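Local coordinates for peridinin-chlorophyll A protein (Amphidinium carterae, PDB 2C9E), which binds peridinin and chlorophyll a and probably serves as a water-soluble antenna that captures blue-green sunlight, at residues A[128-132]-A[133-137]; A[235-238]-A[239-243]; A[250-254]-A[255-259]. One frame throughout, in Å; residues are numbered along the deposited sequence.

Contact 1 of 3, residues A[128-132]-A[133-137]. Unlike the reference sequence in segment 128-132: A128 (reference Gly). With PID (peridinin), chain D.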
loop_
_atom_site.group_PDB
_atom_site.type_symbol
_atom_site.label_atom_id
_atom_site.label_comp_id
_atom_site.label_asym_id
_atom_site.label_seq_id
_atom_site.Cartn_x
_atom_site.Cartn_y
_atom_site.Cartn_z
ATOM N N ALA A 128 16.211 -7.390 17.623
ATOM C CA ALA A 128 16.456 -8.579 18.404
ATOM C C ALA A 128 16.572 -9.838 17.556
ATOM O O ALA A 128 17.186 -10.797 17.966
ATOM C CB ALA A 128 15.387 -8.747 19.406
ATOM N N GLY A 129 15.968 -9.837 16.378
ATOM C CA GLY A 129 16.049 -10.997 15.512
ATOM C C GLY A 129 17.193 -10.916 14.526
ATOM O O GLY A 129 17.343 -11.816 13.700
ATOM N N ASN A 130 17.984 -9.848 14.576
ATOM C CA ASN A 130 19.123 -9.737 13.676
ATOM C C ASN A 130 20.428 -9.873 14.481
ATOM O O ASN A 130 20.437 -9.901 15.739
ATOM C CB ASN A 130 19.184 -8.373 12.952
ATOM C CG ASN A 130 17.960 -8.085 12.082
ATOM O OD1 ASN A 130 17.323 -8.993 11.524
ATOM N ND2 ASN A 130 17.641 -6.803 11.946
ATOM N N ASN A 131 21.538 -9.992 13.763
ATOM C CA ASN A 131 22.801 -10.033 14.456
ATOM C C ASN A 131 23.043 -8.562 14.755
ATOM O O ASN A 131 23.016 -7.717 13.859
ATOM C CB ASN A 131 23.891 -10.575 13.553
ATOM C CG ASN A 131 25.249 -10.381 14.151
ATOM O OD1 ASN A 131 25.813 -9.266 14.137
ATOM N ND2 ASN A 131 25.785 -11.454 14.718
ATOM N N ALA A 132 23.279 -8.237 16.010
ATOM C CA ALA A 132 23.458 -6.842 16.357
ATOM C C ALA A 132 24.567 -6.060 15.649
ATOM O O ALA A 132 24.334 -4.918 15.237
ATOM C CB ALA A 132 23.594 -6.697 17.860
ATOM N N PHE A 133 25.767 -6.638 15.518
ATOM C CA PHE A 133 26.869 -5.948 14.862
ATOM C C PHE A 133 26.488 -5.735 13.390
ATOM O O PHE A 133 26.790 -4.710 12.753
ATOM C CB PHE A 133 28.173 -6.789 14.925
ATOM C CG PHE A 133 28.914 -6.744 16.256
ATOM C CD1 PHE A 133 29.201 -5.537 16.892
ATOM C CD2 PHE A 133 29.353 -7.933 16.852
ATOM C CE1 PHE A 133 29.923 -5.512 18.122
ATOM C CE2 PHE A 133 30.071 -7.927 18.065
ATOM C CZ PHE A 133 30.356 -6.712 18.702
ATOM N N GLU A 134 25.842 -6.739 12.836
ATOM C CA GLU A 134 25.439 -6.658 11.451
ATOM C C GLU A 134 24.449 -5.499 11.251
ATOM O O GLU A 134 24.683 -4.624 10.443
ATOM C CB GLU A 134 24.839 -7.993 11.040
ATOM C CG GLU A 134 24.678 -8.155 9.570
ATOM C CD GLU A 134 24.615 -9.639 9.157
ATOM O OE1 GLU A 134 24.326 -10.499 10.009
ATOM O OE2 GLU A 134 24.849 -9.927 7.954
ATOM N N ALA A 135 23.351 -5.470 11.993
ATOM C CA ALA A 135 22.363 -4.387 11.835
ATOM C C ALA A 135 23.025 -2.987 12.095
ATOM O O ALA A 135 22.715 -2.014 11.426
ATOM C CB ALA A 135 21.170 -4.613 12.831
ATOM N N GLU A 136 23.932 -2.896 13.057
ATOM C CA GLU A 136 24.554 -1.598 13.338
ATOM C C GLU A 136 25.314 -1.070 12.145
ATOM O O GLU A 136 25.208 0.112 11.801
ATOM C CB GLU A 136 25.441 -1.695 14.565
ATOM C CG GLU A 136 24.588 -1.748 15.828
ATOM C CD GLU A 136 25.301 -2.394 17.018
ATOM O OE1 GLU A 136 26.557 -2.606 16.947
ATOM O OE2 GLU A 136 24.587 -2.695 18.009
ATOM N N LYS A 137 26.070 -1.964 11.512
ATOM C CA LYS A 137 26.831 -1.649 10.322
ATOM C C LYS A 137 25.833 -1.254 9.200
ATOM O O LYS A 137 26.054 -0.294 8.470
ATOM C CB LYS A 137 27.676 -2.876 9.925
ATOM C CG LYS A 137 28.427 -2.744 8.584
ATOM C CD LYS A 137 29.408 -3.882 8.428
ATOM C CE LYS A 137 29.505 -4.262 6.997
ATOM N NZ LYS A 137 28.362 -5.231 6.709
HETATM C C1 PID D . 17.828 -0.432 16.912
HETATM C C2 PID D . 18.671 0.026 18.105
HETATM C C3 PID D . 19.764 0.973 17.604
HETATM C C4 PID D . 20.663 0.208 16.625
HETATM C C5 PID D . 19.950 -0.175 15.323
HETATM C C6 PID D . 18.490 -0.604 15.539
HETATM C C7 PID D . 17.999 -1.532 14.614
HETATM C C8 PID D . 17.041 -1.296 13.627
HETATM C C9 PID D . 16.582 -2.247 12.709
HETATM C C10 PID D . 16.975 -3.579 12.591
HETATM C C11 PID D . 15.642 -2.027 11.786
HETATM C C12 PID D . 15.399 -3.166 11.133
HETATM C C13 PID D . 14.324 -3.344 10.257
HETATM C C14 PID D . 13.938 -4.498 9.569
HETATM C C15 PID D . 12.774 -4.466 8.796
HETATM C C16 PID D . 12.202 -5.555 8.133
HETATM C C17 PID D . 10.985 -5.404 7.464
HETATM C C18 PID D . 10.279 -6.457 6.880
HETATM C C19 PID D . 9.032 -6.270 6.279
HETATM C C20 PID D . 8.286 -7.352 5.803
HETATM C C21 PID D . 7.016 -7.303 5.224
HETATM C C22 PID D . 6.368 -8.490 4.875
HETATM C C23 PID D . 5.170 -8.622 4.358
HETATM C C24 PID D . 3.945 -8.819 3.924
HETATM C C25 PID D . 3.594 -8.909 2.429
HETATM C C26 PID D . 2.194 -8.365 2.115
HETATM C C27 PID D . 1.107 -8.902 3.051
HETATM C C28 PID D . 1.477 -8.489 4.481
HETATM C C29 PID D . 2.818 -9.076 4.940
HETATM C C30 PID D . -1.292 -8.825 2.970
HETATM C C31 PID D . -2.568 -8.320 2.296
HETATM C CM1 PID D . 16.621 -1.289 17.296
HETATM C CM2 PID D . 20.770 -1.300 14.688
HETATM C CM3 PID D . 19.982 1.033 14.381
HETATM C CM4 PID D . 14.745 -5.793 9.702
HETATM C CM5 PID D . 6.356 -5.955 4.918
HETATM C CM6 PID D . 4.589 -8.122 1.570
HETATM C CM7 PID D . 3.654 -10.386 2.029
HETATM C CM8 PID D . 3.149 -8.467 6.306
HETATM O O1 PID D . 17.638 0.509 15.855
HETATM O O2 PID D . 20.557 1.394 18.716
HETATM O O3 PID D . 17.898 -4.137 13.188
HETATM O O4 PID D . 16.226 -4.153 11.601
HETATM O O5 PID D . 2.668 -10.492 5.080
HETATM O O6 PID D . -0.104 -8.279 2.582
HETATM O O7 PID D . -1.356 -9.747 3.783
#
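N131 caps the N-terminus of helix 132-152 with its side-chain carbonyl. OD1 accepts the backbone N-H of E134 at 2.8 Å from E134 N, in the plane of the amide and on a lone pair. With CG anti to the backbone N (chi1 169°), the amide swings back over the first turn, where OD1 also lies 3.5 Å from F133 CB. The carboxylate of E134 stands steeply to this amide, their planes 76° apart, and its OE1 comes to 3.6 Å from N131 CB. The main chain of N131 takes part as well: its carbonyl O accepts A135 N at 2.9 Å.

A132 O continues the i to i+4 bonding that N131 O begins, accepting E136 N at 3.0 Å. The extended side chain of E136 runs alongside the same peptide, and its CD comes to 3.2 Å from A132 O. F133 packs through its backbone and CB, while its ring leads outward.

Before the cap, N130 ND2 donates to the lactone carbonyl O3 of peridinin (3.0 Å), which also lies 3.3 Å from A135 CB; Q123 binds this pigment too. On the surface of the protein, the cap joins helix 119-128, whose F127 touches A132, A135 and E136, to helix 2-18, where I17 meets N130 and E134; K20, just past that helix, forms a salt bridge with E134 OE1.

Contact 2 of 3, residues A[235-238]-A[239-243]. With CLA (chlorophyll a), chain C.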
loop_
_atom_site.group_PDB
_atom_site.type_symbol
_atom_site.label_atom_id
_atom_site.label_comp_id
_atom_site.label_asym_id
_atom_site.label_seq_id
_atom_site.Cartn_x
_atom_site.Cartn_y
_atom_site.Cartn_z
ATOM N N ASN A 235 -2.396 9.695 -13.611
ATOM C CA ASN A 235 -3.133 10.858 -13.088
ATOM C C ASN A 235 -4.387 10.394 -12.320
ATOM O O ASN A 235 -4.830 11.024 -11.350
ATOM C CB ASN A 235 -3.559 11.818 -14.219
ATOM C CG ASN A 235 -2.367 12.572 -14.859
ATOM O OD1 ASN A 235 -1.521 13.168 -14.160
ATOM N ND2 ASN A 235 -2.318 12.566 -16.199
ATOM N N ALA A 236 -4.977 9.314 -12.800
ATOM C CA ALA A 236 -6.157 8.710 -12.172
ATOM C C ALA A 236 -5.720 8.104 -10.817
ATOM O O ALA A 236 -6.480 8.119 -9.838
ATOM C CB ALA A 236 -6.732 7.606 -13.087
ATOM N N ILE A 237 -4.488 7.585 -10.780
ATOM C CA ILE A 237 -3.937 7.036 -9.563
ATOM C C ILE A 237 -3.850 8.204 -8.584
ATOM O O ILE A 237 -4.326 8.109 -7.446
ATOM C CB ILE A 237 -2.523 6.449 -9.803
ATOM C CG1 ILE A 237 -2.654 5.109 -10.512
ATOM C CG2 ILE A 237 -1.742 6.307 -8.457
ATOM C CD1 ILE A 237 -1.329 4.443 -10.817
ATOM N N ASN A 238 -3.280 9.320 -9.035
ATOM C CA ASN A 238 -3.138 10.479 -8.181
ATOM C C ASN A 238 -4.459 10.978 -7.721
ATOM O O ASN A 238 -4.589 11.360 -6.572
ATOM C CB ASN A 238 -2.407 11.610 -8.886
ATOM C CG ASN A 238 -1.049 11.204 -9.310
ATOM O OD1 ASN A 238 -0.415 10.383 -8.648
ATOM N ND2 ASN A 238 -0.576 11.757 -10.414
ATOM N N ASP A 239 -5.453 11.001 -8.598
ATOM C CA ASP A 239 -6.769 11.479 -8.151
ATOM C C ASP A 239 -7.378 10.600 -7.065
ATOM O O ASP A 239 -7.858 11.121 -6.061
ATOM C CB ASP A 239 -7.759 11.546 -9.296
ATOM C CG ASP A 239 -7.380 12.566 -10.309
ATOM O OD1 ASP A 239 -7.168 13.736 -9.909
ATOM O OD2 ASP A 239 -7.300 12.184 -11.503
ATOM N N ALA A 240 -7.374 9.282 -7.273
ATOM C CA ALA A 240 -7.939 8.336 -6.290
ATOM C C ALA A 240 -7.204 8.428 -4.932
ATOM O O ALA A 240 -7.826 8.524 -3.873
ATOM C CB ALA A 240 -7.865 6.953 -6.856
ATOM N N VAL A 241 -5.877 8.430 -4.969
ATOM C CA VAL A 241 -5.085 8.556 -3.764
ATOM C C VAL A 241 -5.521 9.861 -3.014
ATOM O O VAL A 241 -5.766 9.863 -1.808
ATOM C CB VAL A 241 -3.562 8.605 -4.121
ATOM C CG1 VAL A 241 -2.708 9.005 -2.896
ATOM C CG2 VAL A 241 -3.073 7.229 -4.613
ATOM N N PHE A 242 -5.605 10.983 -3.721
ATOM C CA PHE A 242 -5.986 12.182 -3.040
ATOM C C PHE A 242 -7.449 12.059 -2.506
ATOM O O PHE A 242 -7.759 12.531 -1.388
ATOM C CB PHE A 242 -5.822 13.390 -3.970
ATOM C CG PHE A 242 -6.194 14.683 -3.310
ATOM C CD1 PHE A 242 -5.503 15.114 -2.184
ATOM C CD2 PHE A 242 -7.308 15.409 -3.745
ATOM C CE1 PHE A 242 -5.910 16.254 -1.472
ATOM C CE2 PHE A 242 -7.744 16.550 -3.056
ATOM C CZ PHE A 242 -7.042 16.976 -1.911
ATOM N N ALA A 243 -8.345 11.429 -3.279
ATOM C CA ALA A 243 -9.728 11.262 -2.806
ATOM C C ALA A 243 -9.704 10.588 -1.395
ATOM O O ALA A 243 -10.439 10.976 -0.494
ATOM C CB ALA A 243 -10.537 10.399 -3.796
HETATM MG MG CLA C . -9.086 0.685 -0.879
HETATM C CHA CLA C . -10.451 -2.160 -2.426
HETATM C CHB CLA C . -10.130 -0.529 2.188
HETATM C CHC CLA C . -6.979 2.922 0.747
HETATM C CHD CLA C . -7.384 1.293 -3.871
HETATM N NA CLA C . -10.287 -1.022 -0.229
HETATM C C1A CLA C . -10.740 -2.068 -1.047
HETATM C C2A CLA C . -11.432 -3.117 -0.204
HETATM C C3A CLA C . -11.520 -2.481 1.175
HETATM C C4A CLA C . -10.581 -1.277 1.093
HETATM C CMA CLA C . -12.951 -1.983 1.425
HETATM C CAA CLA C . -10.616 -4.414 -0.151
HETATM C CBA CLA C . -11.380 -5.573 0.485
HETATM C CGA CLA C . -10.501 -6.790 0.734
HETATM O O1A CLA C . -10.996 -7.767 1.301
HETATM O O2A CLA C . -9.085 -6.831 0.333
HETATM N NB CLA C . -8.726 1.196 1.104
HETATM C C1B CLA C . -9.308 0.585 2.195
HETATM C C2B CLA C . -8.998 1.348 3.373
HETATM C C3B CLA C . -8.124 2.339 3.007
HETATM C C4B CLA C . -7.894 2.195 1.556
HETATM C CMB CLA C . -9.599 1.133 4.812
HETATM C CAB CLA C . -7.716 3.200 4.116
HETATM C CBB CLA C . -6.877 4.227 3.907
HETATM N NC CLA C . -7.463 1.891 -1.469
HETATM C C1C CLA C . -6.781 2.779 -0.655
HETATM C C2C CLA C . -5.897 3.586 -1.490
HETATM C C3C CLA C . -6.013 3.133 -2.762
HETATM C C4C CLA C . -6.987 2.050 -2.751
HETATM C CMC CLA C . -4.982 4.732 -1.051
HETATM C CAC CLA C . -5.291 3.642 -3.990
HETATM C CBC CLA C . -6.093 4.803 -4.693
HETATM N ND CLA C . -8.918 -0.196 -2.706
HETATM C C1D CLA C . -8.319 0.240 -3.856
HETATM C C2D CLA C . -8.877 -0.422 -5.005
HETATM C C3D CLA C . -9.698 -1.358 -4.508
HETATM C C4D CLA C . -9.706 -1.220 -3.093
HETATM C CMD CLA C . -8.513 -0.130 -6.505
HETATM C CAD CLA C . -10.513 -2.507 -4.816
HETATM O OBD CLA C . -11.021 -2.887 -5.886
HETATM C CBD CLA C . -10.843 -3.202 -3.510
HETATM C CGD CLA C . -12.334 -3.459 -3.513
HETATM O O1D CLA C . -13.096 -2.639 -3.003
HETATM O O2D CLA C . -12.815 -4.568 -4.127
HETATM C CED CLA C . -14.121 -4.715 -4.281
HETATM C C1 CLA C . -8.358 -8.052 0.627
HETATM C C2 CLA C . -7.056 -7.862 0.172
HETATM C C3 CLA C . -6.180 -8.726 -0.478
HETATM C C4 CLA C . -6.537 -10.222 -0.823
HETATM C C5 CLA C . -4.734 -8.274 -0.934
HETATM C C6 CLA C . -4.326 -6.827 -0.516
HETATM C C7 CLA C . -2.995 -6.368 -1.168
HETATM C C8 CLA C . -2.558 -4.911 -0.859
HETATM C C9 CLA C . -1.456 -4.464 -1.847
HETATM C C10 CLA C . -2.018 -4.861 0.590
HETATM C C11 CLA C . -1.225 -3.586 0.973
HETATM C C12 CLA C . -0.973 -3.510 2.482
HETATM C C13 CLA C . -0.297 -4.729 3.128
HETATM C C14 CLA C . -0.510 -4.836 4.623
HETATM C C15 CLA C . 1.203 -4.702 2.806
HETATM C C16 CLA C . 2.023 -3.571 3.406
HETATM C C17 CLA C . 3.345 -3.504 2.696
HETATM C C18 CLA C . 4.358 -2.526 3.277
HETATM C C19 CLA C . 5.629 -2.569 2.468
HETATM C C20 CLA C . 4.669 -2.886 4.717
HETATM O O HOH W 1 -10.553 2.212 -1.100
#
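V241 sits one alpha-helical turn after I237 on helix 234-251, and the two are joined by the usual i to i+4 bond, with V241 N 2.9 Å from I237 O. Above that bond V241 CB passes 3.4 Å from I237 O. CG2, set beside the backbone N because CG1 takes the place anti to it (chi1 169°), dips closer still, to 3.2 Å from the same oxygen. From there CG2 reaches the CG2 branch of I237 on one flank and the ethyl end of chlorophyll, CBC, at 3.9 Å. A240 adds its CB to this apolar edge of the pigment, and also meets A270 and M274 of helix 261-276. I237 and N238 also line peridinin pockets.

On the other side of the helix D239 OD2 lies 2.7 Å from N235 O, a meeting of two acceptors that would probably make the carboxylate hold a proton more readily, while its side chain touches I162 and A163 of a loop. A240 O accepts from H244 ND1, a residue of the same chlorophyll pocket, in which the chlorophyll magnesium carries a water at 2.1 Å.

Contact 3 of 3, residues A[250-254]-A[255-259]. With PID (peridinin), chain J.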
loop_
_atom_site.group_PDB
_atom_site.type_symbol
_atom_site.label_atom_id
_atom_site.label_comp_id
_atom_site.label_asym_id
_atom_site.label_seq_id
_atom_site.Cartn_x
_atom_site.Cartn_y
_atom_site.Cartn_z
ATOM N N GLY A 250 -11.933 13.753 6.690
ATOM C CA GLY A 250 -13.326 13.835 7.108
ATOM C C GLY A 250 -13.755 12.718 8.057
ATOM O O GLY A 250 -14.851 12.804 8.695
ATOM N N ALA A 251 -12.906 11.688 8.215
ATOM C CA ALA A 251 -13.287 10.540 9.056
ATOM C C ALA A 251 -12.659 10.430 10.418
ATOM O O ALA A 251 -13.209 9.744 11.290
ATOM C CB ALA A 251 -13.032 9.209 8.257
ATOM N N LEU A 252 -11.516 11.105 10.614
ATOM C CA LEU A 252 -10.746 11.030 11.861
ATOM C C LEU A 252 -11.430 11.257 13.205
ATOM O O LEU A 252 -11.052 10.664 14.204
ATOM C CB LEU A 252 -9.569 11.985 11.785
ATOM C CG LEU A 252 -8.296 11.645 10.993
ATOM C CD1 LEU A 252 -7.301 12.840 11.143
ATOM C CD2 LEU A 252 -7.670 10.328 11.502
ATOM N N ASN A 253 -12.418 12.128 13.257
ATOM C CA ASN A 253 -13.077 12.382 14.548
ATOM C C ASN A 253 -14.394 11.619 14.670
ATOM O O ASN A 253 -15.059 11.752 15.666
ATOM C CB ASN A 253 -13.420 13.876 14.734
ATOM C CG ASN A 253 -12.247 14.810 14.495
ATOM O OD1 ASN A 253 -11.203 14.717 15.141
ATOM N ND2 ASN A 253 -12.427 15.740 13.567
ATOM N N THR A 254 -14.776 10.839 13.665
ATOM C CA THR A 254 -16.038 10.107 13.710
ATOM C C THR A 254 -15.814 8.728 14.296
ATOM O O THR A 254 -14.840 8.055 13.956
ATOM C CB THR A 254 -16.600 9.956 12.287
ATOM O OG1 THR A 254 -16.648 11.241 11.676
ATOM C CG2 THR A 254 -18.004 9.371 12.291
ATOM N N PRO A 255 -16.678 8.289 15.213
ATOM C CA PRO A 255 -16.465 6.946 15.784
ATOM C C PRO A 255 -16.369 5.893 14.672
ATOM O O PRO A 255 -17.087 5.969 13.647
ATOM C CB PRO A 255 -17.679 6.756 16.676
ATOM C CG PRO A 255 -17.938 8.207 17.185
ATOM C CD PRO A 255 -17.760 9.019 15.907
ATOM N N GLY A 256 -15.428 4.962 14.832
ATOM C CA GLY A 256 -15.251 3.903 13.840
ATOM C C GLY A 256 -14.624 4.331 12.536
ATOM O O GLY A 256 -14.557 3.539 11.598
ATOM N N LEU A 257 -14.197 5.586 12.466
ATOM C CA LEU A 257 -13.538 6.162 11.287
ATOM C C LEU A 257 -14.377 6.033 10.029
ATOM O O LEU A 257 -13.883 5.752 8.935
ATOM C CB LEU A 257 -12.114 5.559 11.062
ATOM C CG LEU A 257 -10.924 5.741 12.039
ATOM C CD1 LEU A 257 -10.654 7.213 12.417
ATOM C CD2 LEU A 257 -11.213 5.066 13.292
ATOM N N VAL A 258 -15.665 6.270 10.213
ATOM C CA VAL A 258 -16.680 6.221 9.164
ATOM C C VAL A 258 -16.654 7.502 8.322
ATOM O O VAL A 258 -16.879 8.606 8.815
ATOM C CB VAL A 258 -18.059 6.048 9.792
ATOM C CG1 VAL A 258 -19.148 6.385 8.795
ATOM C CG2 VAL A 258 -18.209 4.606 10.262
ATOM N N ALA A 259 -16.383 7.329 7.050
ATOM C CA ALA A 259 -16.316 8.443 6.114
ATOM C C ALA A 259 -17.597 9.255 5.991
ATOM O O ALA A 259 -18.700 8.749 6.227
ATOM C CB ALA A 259 -15.955 7.911 4.730
HETATM C C1 PID J . -14.413 -6.582 -13.539
HETATM C C2 PID J . -14.553 -7.307 -14.880
HETATM C C3 PID J . -13.399 -6.889 -15.794
HETATM C C4 PID J . -13.570 -5.393 -16.067
HETATM C C5 PID J . -13.262 -4.559 -14.820
HETATM C C6 PID J . -13.841 -5.159 -13.526
HETATM C C7 PID J . -14.143 -4.241 -12.516
HETATM C C8 PID J . -13.705 -4.284 -11.190
HETATM C C9 PID J . -14.024 -3.313 -10.236
HETATM C C10 PID J . -14.794 -2.167 -10.422
HETATM C C11 PID J . -13.612 -3.295 -8.968
HETATM C C12 PID J . -14.084 -2.194 -8.374
HETATM C C13 PID J . -13.808 -1.819 -7.060
HETATM C C14 PID J . -14.270 -0.682 -6.394
HETATM C C15 PID J . -13.877 -0.478 -5.070
HETATM C C16 PID J . -14.230 0.601 -4.261
HETATM C C17 PID J . -13.762 0.679 -2.949
HETATM C C18 PID J . -14.069 1.750 -2.112
HETATM C C19 PID J . -13.594 1.869 -0.806
HETATM C C20 PID J . -13.898 2.995 -0.039
HETATM C C21 PID J . -13.442 3.240 1.257
HETATM C C22 PID J . -13.781 4.433 1.893
HETATM C C23 PID J . -13.343 4.741 3.085
HETATM C C24 PID J . -12.872 5.049 4.265
HETATM C C25 PID J . -11.561 5.830 4.437
HETATM C C26 PID J . -10.672 5.124 5.466
HETATM C C27 PID J . -11.417 4.831 6.775
HETATM C C28 PID J . -12.667 3.981 6.522
HETATM C C29 PID J . -13.633 4.644 5.536
HETATM C C30 PID J . -9.629 4.613 8.329
HETATM C C31 PID J . -8.758 3.751 9.247
HETATM C CM1 PID J . -15.420 -7.036 -12.481
HETATM C CM2 PID J . -13.816 -3.165 -15.109
HETATM C CM3 PID J . -11.740 -4.464 -14.699
HETATM C CM4 PID J . -15.189 0.324 -7.094
HETATM C CM5 PID J . -12.621 2.205 2.031
HETATM C CM6 PID J . -10.780 5.906 3.122
HETATM C CM7 PID J . -11.866 7.253 4.919
HETATM C CM8 PID J . -14.790 3.681 5.265
HETATM O O1 PID J . -13.087 -6.297 -13.079
HETATM O O2 PID J . -13.397 -7.621 -17.022
HETATM O O3 PID J . -15.306 -1.805 -11.481
HETATM O O4 PID J . -14.838 -1.464 -9.250
HETATM O O5 PID J . -14.153 5.837 6.124
HETATM O O6 PID J . -10.596 3.994 7.604
HETATM O O7 PID J . -9.463 5.829 8.253
HETATM O O HOH W 2 -17.197 11.166 9.074
#
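A251 and T254 frame a type I turn, closed by T254 N on A251 O at 3.0 Å, and the chain turns again at once. T254 O takes L257 N at 3.0 Å, the donor standing 36° out of the carbonyl plane, and the backbone angles of P255 and G256 make this second bend a type II turn. L257 itself is in the left-handed region (phi 56°), which turns the loop back until A259 CA is 4.7 Å from A251 CA. On the way L257 CA points its hydrogen at A251 O (3.6 Å between the heavy atoms).

T254 has CG2 anti to the backbone N, against the proline CD and the CB of V258. Its OG1, beside the N, donates to a water that in turn gives its hydrogens to G250 O and V258 O, tying the helix end to the loop. The paired turns are the connection between helix 234-251 and helix 261-276 in this all-helical antenna fold, and they hold one end of a peridinin: hydroxyl O5 donates to L257 O at 2.8 Å and receives a weak bond from A259 N.

L257 joins the pigment to segment 250-254: CB lies 3.8 Å from C30 of the acetyl ester, and CD1 reaches L252 CA at 3.9 Å and A251 O. Cut back to an alanine, L257 would lose its isopropyl end, which is likely to leave a gap beside L252, A45 and the acetyl group of the peridinin. L252 in turn packs on R42, A45 and E49 of helix 41-55, and R42 also bonds N253 OD1.

How the contacts relate
Contacts 2 and 3 share helix 234-251, one in its early turns and the other at its C-terminal end, with nearest atoms about 8 Å apart; contact 1 belongs to the first half of the chain, its centre about 39 and 40 Å from theirs. Contact 1 is a surface contact, and contacts 2 and 3 are partly buried. Chemistry follows position: a polar side chain caps a helix start in 128-137, regular backbone bonding and small apolar groups face chlorophyll in 235-243, and turns with a bridging water close the helix exit in 250-259. Contacts 1 and 3 both hydrogen-bond peridinin, the first through a side-chain amide, the other through main-chain atoms.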